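Local coordinates for Tv2483 (Treponema vincentii, PDB 6DET), which binds L-arginine with high selectivity as the solute-binding lipoprotein of what is probably an ABC-type amino-acid importer, at residues A[115-120]-A[233-238]; A[126-131]-A[208-213]. One frame throughout, in Å; residues are numbered along the deposited sequence.

Contact 1 of 2, residues A[115-120]-A[233-238]; sequences MCTPYL and KIESVL
In one lobe of this family 3 solute-binding fold, the helix 228-243 reaches with Glu235 for the loop that leads from strand 114-115 into strand 120-129, and the touching residues on the loop side are Cys116 and Thr117. A single hydrogen bond carries the polar part: Thr117 N donates a hydrogen bond to Glu235 OE2 at 2.8 Å. The bond is somewhat bent, 144° at the hydrogen, and it arrives on the anti side of the carboxylate, 16° from its plane. Glu235 gets there because its chain runs extended beyond CG (chi2 -179°), which carries the carboxylate straight off the helix to the loop backbone. The Thr117 side chain crosses the carboxylate end at a slant, its CB 3.8 Å from OE2. One turn along from Glu235, the apolar side of the contact is thinner and less certain: Cys116 has two conformers, and in one of them its SG lies 4.3 Å from Leu238 CD1. Cys116 O is hydrogen-bonded to Thr220 OG1 of strand 215-223, which holds the loop on that strand, while Leu238 packs on Ile65 and so sets helix 228-243 against helix 61-73. The oxygen that takes the Thr117 bond also lies against Cys116, with Glu235 OE2 3.2 Å from Cys116 CA, and the methylene CG of Glu235 packs on Cys116 CB at 3.9 Å.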
ATOM      1  N   MET A 115      -2.482 -13.728  -0.892  1.00 28.95           N
ATOM      2  CA  MET A 115      -2.901 -12.461  -0.312  1.00 29.36           C
ATOM      3  C   MET A 115      -4.063 -12.689   0.651  1.00 30.40           C
ATOM      4  O   MET A 115      -4.921 -13.553   0.421  1.00 33.19           O
ATOM      5  CB  MET A 115      -3.253 -11.460  -1.424  1.00 35.95           C
ATOM      6  CG  MET A 115      -1.985 -11.073  -2.210  1.00 39.21           C
ATOM      7  SD  MET A 115      -2.175  -9.998  -3.664  1.00 40.46           S
ATOM      8  CE  MET A 115      -2.847 -11.177  -4.808  1.00 43.03           C
ATOM      9  N   CYS A 116      -4.060 -11.964   1.764  0.62 28.59           N
ATOM     10  CA  CYS A 116      -5.114 -12.176   2.740  0.62 25.89           C
ATOM     11  C   CYS A 116      -6.320 -11.323   2.369  0.62 28.06           C
ATOM     12  O   CYS A 116      -6.241 -10.427   1.526  0.62 28.19           O
ATOM     13  CB  CYS A 116      -4.642 -11.844   4.148  0.62 32.87           C
ATOM     14  SG  CYS A 116      -4.440 -10.082   4.441  0.62 30.01           S
ATOM     15  N   THR A 117      -7.441 -11.618   3.016  1.00 26.69           N
ATOM     16  CA  THR A 117      -8.682 -10.958   2.697  1.00 28.19           C
ATOM     17  C   THR A 117      -8.458  -9.436   2.750  1.00 30.24           C
ATOM     18  O   THR A 117      -7.819  -8.941   3.686  1.00 29.41           O
ATOM     19  CB  THR A 117      -9.784 -11.399   3.647  1.00 38.08           C
ATOM     20  OG1 THR A 117     -11.026 -10.816   3.209  1.00 50.72           O
ATOM     21  CG2 THR A 117      -9.460 -10.991   5.052  1.00 39.95           C
ATOM     22  N   PRO A 118      -8.908  -8.698   1.747  1.00 29.75           N
ATOM     23  CA  PRO A 118      -8.611  -7.254   1.690  1.00 29.56           C
ATOM     24  C   PRO A 118      -9.113  -6.480   2.898  1.00 27.35           C
ATOM     25  O   PRO A 118     -10.163  -6.776   3.469  1.00 28.21           O
ATOM     26  CB  PRO A 118      -9.329  -6.809   0.418  1.00 33.37           C
ATOM     27  CG  PRO A 118      -9.300  -8.005  -0.451  1.00 38.40           C
ATOM     28  CD  PRO A 118      -9.382  -9.208   0.451  1.00 30.69           C
ATOM     29  N   TYR A 119      -8.355  -5.436   3.272  1.00 26.95           N
ATOM     30  CA  TYR A 119      -8.669  -4.695   4.480  1.00 25.64           C
ATOM     31  C   TYR A 119      -8.982  -3.222   4.220  1.00 23.10           C
ATOM     32  O   TYR A 119      -9.584  -2.581   5.096  1.00 28.58           O
ATOM     33  CB  TYR A 119      -7.521  -4.854   5.514  1.00 27.42           C
ATOM     34  CG  TYR A 119      -6.228  -4.081   5.188  1.00 26.84           C
ATOM     35  CD1 TYR A 119      -5.378  -4.498   4.145  1.00 24.76           C
ATOM     36  CD2 TYR A 119      -5.827  -3.013   5.973  1.00 29.40           C
ATOM     37  CE1 TYR A 119      -4.184  -3.800   3.853  1.00 27.49           C
ATOM     38  CE2 TYR A 119      -4.631  -2.302   5.685  1.00 28.19           C
ATOM     39  CZ  TYR A 119      -3.834  -2.710   4.631  1.00 25.99           C
ATOM     40  OH  TYR A 119      -2.660  -2.019   4.354  1.00 29.38           O
ATOM     41  N   LEU A 120      -8.640  -2.689   3.043  1.00 32.95           N
ATOM     42  CA  LEU A 120      -8.985  -1.320   2.645  1.00 33.66           C
ATOM     43  C   LEU A 120      -9.272  -1.287   1.156  1.00 38.58           C
ATOM     44  O   LEU A 120      -8.723  -2.096   0.403  1.00 31.86           O
ATOM     45  CB  LEU A 120      -7.851  -0.314   2.914  1.00 28.92           C
ATOM     46  CG  LEU A 120      -7.502   0.043   4.363  1.00 31.89           C
ATOM     47  CD1 LEU A 120      -6.217   0.866   4.447  1.00 27.66           C
ATOM     48  CD2 LEU A 120      -8.704   0.783   4.985  1.00 39.52           C
ATOM     49  N   LYS A 233      -4.126 -18.391   9.948  1.00 32.33           N
ATOM     50  CA  LYS A 233      -4.019 -17.947  11.334  1.00 36.43           C
ATOM     51  C   LYS A 233      -4.181 -16.442  11.423  1.00 32.36           C
ATOM     52  O   LYS A 233      -4.928 -15.921  12.262  1.00 35.76           O
ATOM     53  CB  LYS A 233      -2.662 -18.366  11.926  1.00 36.50           C
ATOM     54  CG  LYS A 233      -2.657 -18.487  13.428  1.00 45.22           C
ATOM     55  CD  LYS A 233      -3.247 -19.813  13.811  1.00 45.55           C
ATOM     56  CE  LYS A 233      -3.367 -19.988  15.283  1.00 62.85           C
ATOM     57  NZ  LYS A 233      -4.017 -21.283  15.554  1.00 67.33           N
ATOM     58  N   ILE A 234      -3.447 -15.726  10.568  1.00 30.56           N
ATOM     59  CA  ILE A 234      -3.509 -14.269  10.507  1.00 32.28           C
ATOM     60  C   ILE A 234      -4.940 -13.812  10.252  1.00 31.02           C
ATOM     61  O   ILE A 234      -5.460 -12.913  10.920  1.00 31.42           O
ATOM     62  CB  ILE A 234      -2.575 -13.760   9.404  1.00 32.53           C
ATOM     63  CG1 ILE A 234      -1.097 -14.062   9.730  1.00 41.51           C
ATOM     64  CG2 ILE A 234      -2.828 -12.258   9.164  1.00 37.91           C
ATOM     65  CD1 ILE A 234      -0.566 -13.342  10.822  1.00 46.81           C
ATOM     66  N   GLU A 235      -5.593 -14.426   9.277  1.00 33.43           N
ATOM     67  CA  GLU A 235      -6.943 -13.994   8.929  1.00 37.38           C
ATOM     68  C   GLU A 235      -7.908 -14.223  10.086  1.00 37.21           C
ATOM     69  O   GLU A 235      -8.815 -13.414  10.315  1.00 31.91           O
ATOM     70  CB  GLU A 235      -7.407 -14.716   7.669  1.00 32.92           C
ATOM     71  CG  GLU A 235      -6.724 -14.196   6.414  1.00 34.16           C
ATOM     72  CD  GLU A 235      -7.186 -14.886   5.159  1.00 36.80           C
ATOM     73  OE1 GLU A 235      -7.543 -16.091   5.225  1.00 41.32           O
ATOM     74  OE2 GLU A 235      -7.202 -14.217   4.108  1.00 33.01           O
ATOM     75  N   SER A 236      -7.719 -15.304  10.850  1.00 33.07           N
ATOM     76  CA  SER A 236      -8.609 -15.542  11.977  1.00 31.19           C
ATOM     77  C   SER A 236      -8.521 -14.420  13.007  1.00 41.25           C
ATOM     78  O   SER A 236      -9.539 -13.988  13.560  1.00 36.25           O
ATOM     79  CB  SER A 236      -8.273 -16.879  12.633  1.00 36.02           C
ATOM     80  OG  SER A 236      -9.187 -17.127  13.676  1.00 53.92           O
ATOM     81  N   VAL A 237      -7.309 -13.956  13.295  1.00 34.50           N
ATOM     82  CA  VAL A 237      -7.125 -12.888  14.273  1.00 32.60           C
ATOM     83  C   VAL A 237      -7.598 -11.549  13.716  1.00 31.77           C
ATOM     84  O   VAL A 237      -8.189 -10.734  14.442  1.00 34.01           O
ATOM     85  CB  VAL A 237      -5.657 -12.827  14.707  1.00 31.06           C
ATOM     86  CG1 VAL A 237      -5.478 -11.719  15.723  1.00 37.37           C
ATOM     87  CG2 VAL A 237      -5.243 -14.183  15.290  1.00 37.55           C
ATOM     88  N   LEU A 238      -7.302 -11.269  12.445  1.00 29.56           N
ATOM     89  CA  LEU A 238      -7.804 -10.040  11.831  1.00 30.40           C
ATOM     90  C   LEU A 238      -9.322  -9.956  11.936  1.00 31.68           C
ATOM     91  O   LEU A 238      -9.878  -8.878  12.169  1.00 29.97           O
ATOM     92  CB  LEU A 238      -7.390  -9.964  10.364  1.00 31.17           C
ATOM     93  CG  LEU A 238      -5.906  -9.668  10.079  1.00 37.67           C
ATOM     94  CD1 LEU A 238      -5.617  -9.675   8.570  1.00 30.80           C
ATOM     95  CD2 LEU A 238      -5.491  -8.328  10.720  1.00 34.81           C
TER

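Contact 2 of 2, residues A[126-131]-A[208-213]; sequences VVTLAG and SIINEA
Val126 and Ile210 come together with CG1 of Val126 trans to its backbone N (chi1 177°) and CG1 of Ile210 opposite its carbonyl carbon and beside its backbone N (chi1 -58°), so that the two side chains run alongside each other, pointing the same way, at an antiparallel strand pair of the solute-binding fold. Their CG1 atoms meet at 4.1 Å. The backbone pairs strand 120-129 with strand 207-209: Thr128 and Ser208 form a hydrogen-bonded pair, with Thr128 N to Ser208 O and Ser208 N to Thr128 O both 2.8 Å. Next to it, Val127 and Ile209 make a non-hydrogen-bonded pair, their side chains crossing on the face where Leu201 of helix 200-203 touches both. Past that pair, Ile210 N is hydrogen-bonded to Val126 O at 2.9 Å. On the other face Thr128 OG1 rests 3.6 Å from Ser208 CB. Where segment 208-213 turns away from the strand, a water takes over the link: it accepts from Val126 N and donates to Ile210 O and, at 2.6 Å, to Glu212 O.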
ATOM      1  N   VAL A 126      -4.386  10.842 -10.088  1.00 32.02           N
ATOM      2  CA  VAL A 126      -3.360  11.629 -10.766  1.00 33.08           C
ATOM      3  C   VAL A 126      -3.368  13.029 -10.178  1.00 34.94           C
ATOM      4  O   VAL A 126      -4.423  13.679 -10.105  1.00 39.27           O
ATOM      5  CB  VAL A 126      -3.578  11.665 -12.282  1.00 37.31           C
ATOM      6  CG1 VAL A 126      -2.519  12.558 -12.931  1.00 39.59           C
ATOM      7  CG2 VAL A 126      -3.496  10.257 -12.840  1.00 38.08           C
ATOM      8  N   VAL A 127      -2.186  13.495  -9.779  1.00 36.46           N
ATOM      9  CA  VAL A 127      -2.020  14.780  -9.114  1.00 35.63           C
ATOM     10  C   VAL A 127      -1.167  15.670 -10.003  1.00 40.49           C
ATOM     11  O   VAL A 127      -0.173  15.213 -10.583  1.00 37.34           O
ATOM     12  CB  VAL A 127      -1.393  14.624  -7.709  1.00 40.31           C
ATOM     13  CG1 VAL A 127      -1.138  15.983  -7.054  1.00 50.95           C
ATOM     14  CG2 VAL A 127      -2.310  13.758  -6.803  1.00 36.14           C
ATOM     15  N   THR A 128      -1.580  16.933 -10.134  1.00 45.48           N
ATOM     16  CA  THR A 128      -0.849  17.936 -10.898  1.00 46.64           C
ATOM     17  C   THR A 128      -0.650  19.162 -10.020  1.00 50.76           C
ATOM     18  O   THR A 128      -1.142  19.218  -8.888  1.00 53.61           O
ATOM     19  CB  THR A 128      -1.590  18.335 -12.186  1.00 47.42           C
ATOM     20  OG1 THR A 128      -2.859  18.926 -11.861  1.00 49.30           O
ATOM     21  CG2 THR A 128      -1.825  17.138 -13.062  1.00 44.86           C
ATOM     22  N   LEU A 129       0.070  20.153 -10.558  1.00 45.55           N
ATOM     23  CA  LEU A 129       0.105  21.475  -9.945  1.00 44.91           C
ATOM     24  C   LEU A 129      -1.198  22.211 -10.238  1.00 58.62           C
ATOM     25  O   LEU A 129      -1.681  22.212 -11.373  1.00 64.41           O
ATOM     26  CB  LEU A 129       1.297  22.267 -10.468  1.00 55.25           C
ATOM     27  CG  LEU A 129       2.665  21.631 -10.221  1.00 54.89           C
ATOM     28  CD1 LEU A 129       3.726  22.350 -11.003  1.00 56.02           C
ATOM     29  CD2 LEU A 129       2.993  21.647  -8.744  1.00 57.59           C
ATOM     30  N   ALA A 130      -1.761  22.847  -9.206  1.00 61.23           N
ATOM     31  CA  ALA A 130      -3.135  23.333  -9.285  1.00 71.69           C
ATOM     32  C   ALA A 130      -3.245  24.531 -10.202  1.00 65.85           C
ATOM     33  O   ALA A 130      -4.320  24.805 -10.752  1.00 69.06           O
ATOM     34  CB  ALA A 130      -3.650  23.699  -7.894  1.00101.95           C
ATOM     35  N   GLY A 131      -2.151  25.244 -10.390  1.00 50.06           N
ATOM     36  CA  GLY A 131      -2.212  26.493 -11.123  1.00 65.45           C
ATOM     37  C   GLY A 131      -1.970  26.280 -12.597  1.00 76.75           C
ATOM     38  O   GLY A 131      -1.599  27.209 -13.320  1.00 88.94           O
ATOM     39  N   SER A 208      -3.516  19.693  -7.541  1.00 60.62           N
ATOM     40  CA  SER A 208      -4.831  19.431  -8.098  1.00 65.09           C
ATOM     41  C   SER A 208      -4.955  17.944  -8.393  1.00 44.74           C
ATOM     42  O   SER A 208      -4.008  17.313  -8.868  1.00 52.43           O
ATOM     43  CB  SER A 208      -5.065  20.259  -9.374  1.00 67.22           C
ATOM     44  OG  SER A 208      -6.171  19.760 -10.111  1.00 64.22           O
ATOM     45  N   ILE A 209      -6.104  17.380  -8.081  1.00 50.06           N
ATOM     46  CA  ILE A 209      -6.394  15.995  -8.407  1.00 41.85           C
ATOM     47  C   ILE A 209      -7.308  15.948  -9.620  1.00 53.53           C
ATOM     48  O   ILE A 209      -8.373  16.583  -9.641  1.00 52.64           O
ATOM     49  CB  ILE A 209      -7.035  15.256  -7.217  1.00 45.84           C
ATOM     50  CG1 ILE A 209      -6.121  15.267  -5.997  1.00 49.91           C
ATOM     51  CG2 ILE A 209      -7.343  13.816  -7.591  1.00 50.07           C
ATOM     52  CD1 ILE A 209      -6.849  14.866  -4.714  1.00 56.60           C
ATOM     53  N   ILE A 210      -6.901  15.185 -10.632  1.00 41.93           N
ATOM     54  CA  ILE A 210      -7.789  14.934 -11.758  1.00 50.15           C
ATOM     55  C   ILE A 210      -8.999  14.142 -11.279  1.00 53.52           C
ATOM     56  O   ILE A 210      -8.862  13.095 -10.635  1.00 42.27           O
ATOM     57  CB  ILE A 210      -7.043  14.191 -12.875  1.00 54.61           C
ATOM     58  CG1 ILE A 210      -5.817  14.990 -13.339  1.00 48.14           C
ATOM     59  CG2 ILE A 210      -7.981  13.911 -14.035  1.00 72.44           C
ATOM     60  CD1 ILE A 210      -6.116  16.384 -13.794  1.00 54.04           C
ATOM     61  N   ASN A 211     -10.194  14.616 -11.642  1.00 57.14           N
ATOM     62  CA  ASN A 211     -11.436  14.038 -11.134  1.00 67.13           C
ATOM     63  C   ASN A 211     -11.479  12.525 -11.337  1.00 53.22           C
ATOM     64  O   ASN A 211     -11.788  11.767 -10.404  1.00 49.25           O
ATOM     65  CB  ASN A 211     -12.625  14.710 -11.819  1.00121.58           C
ATOM     66  CG  ASN A 211     -13.915  14.527 -11.055  1.00188.02           C
ATOM     67  OD1 ASN A 211     -14.204  15.273 -10.122  1.00200.41           O
ATOM     68  ND2 ASN A 211     -14.702  13.535 -11.449  1.00234.51           N
ATOM     69  N   GLU A 212     -11.162  12.059 -12.543  1.00 49.56           N
ATOM     70  CA  GLU A 212     -11.266  10.637 -12.850  1.00 43.76           C
ATOM     71  C   GLU A 212     -10.065   9.893 -12.264  1.00 41.94           C
ATOM     72  O   GLU A 212      -8.916  10.211 -12.582  1.00 43.41           O
ATOM     73  CB  GLU A 212     -11.353  10.424 -14.358  1.00 61.83           C
ATOM     74  CG  GLU A 212     -11.708   9.016 -14.764  1.00100.65           C
ATOM     75  CD  GLU A 212     -12.126   8.920 -16.212  1.00131.47           C
ATOM     76  OE1 GLU A 212     -11.688   9.770 -17.013  1.00114.24           O
ATOM     77  OE2 GLU A 212     -12.897   7.998 -16.547  1.00176.97           O
ATOM     78  N   ALA A 213     -10.335   8.929 -11.390  1.00 39.72           N
ATOM     79  CA  ALA A 213      -9.296   8.030 -10.921  1.00 41.21           C
ATOM     80  C   ALA A 213      -8.940   7.062 -12.041  1.00 43.50           C
ATOM     81  O   ALA A 213      -9.750   6.800 -12.938  1.00 41.61           O
ATOM     82  CB  ALA A 213      -9.777   7.268  -9.690  1.00 36.33           C
TER
HETATM   83  O   HOH W   1      -7.209  11.009 -10.745  1.00 39.39           O

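Contacts 1 and 2 lie on opposite sides of the chain's centre, their own centres about 33 Å apart, and contact 2 is nested within the chain loop that contact 1 closes. Strand 120-129 relates them: contact 1 uses the loop that feeds it, contact 2 its far end. Both are partly buried and neither belongs to the deep core. In contact 1 a helix side chain binds a loop amide, and one carboxylate oxygen makes the one hydrogen bond between the segments. In contact 2 main chain meets main chain, with a bridging water where the pairing ends and aliphatic residues packed beside it, and the buried surface is almost twice as large.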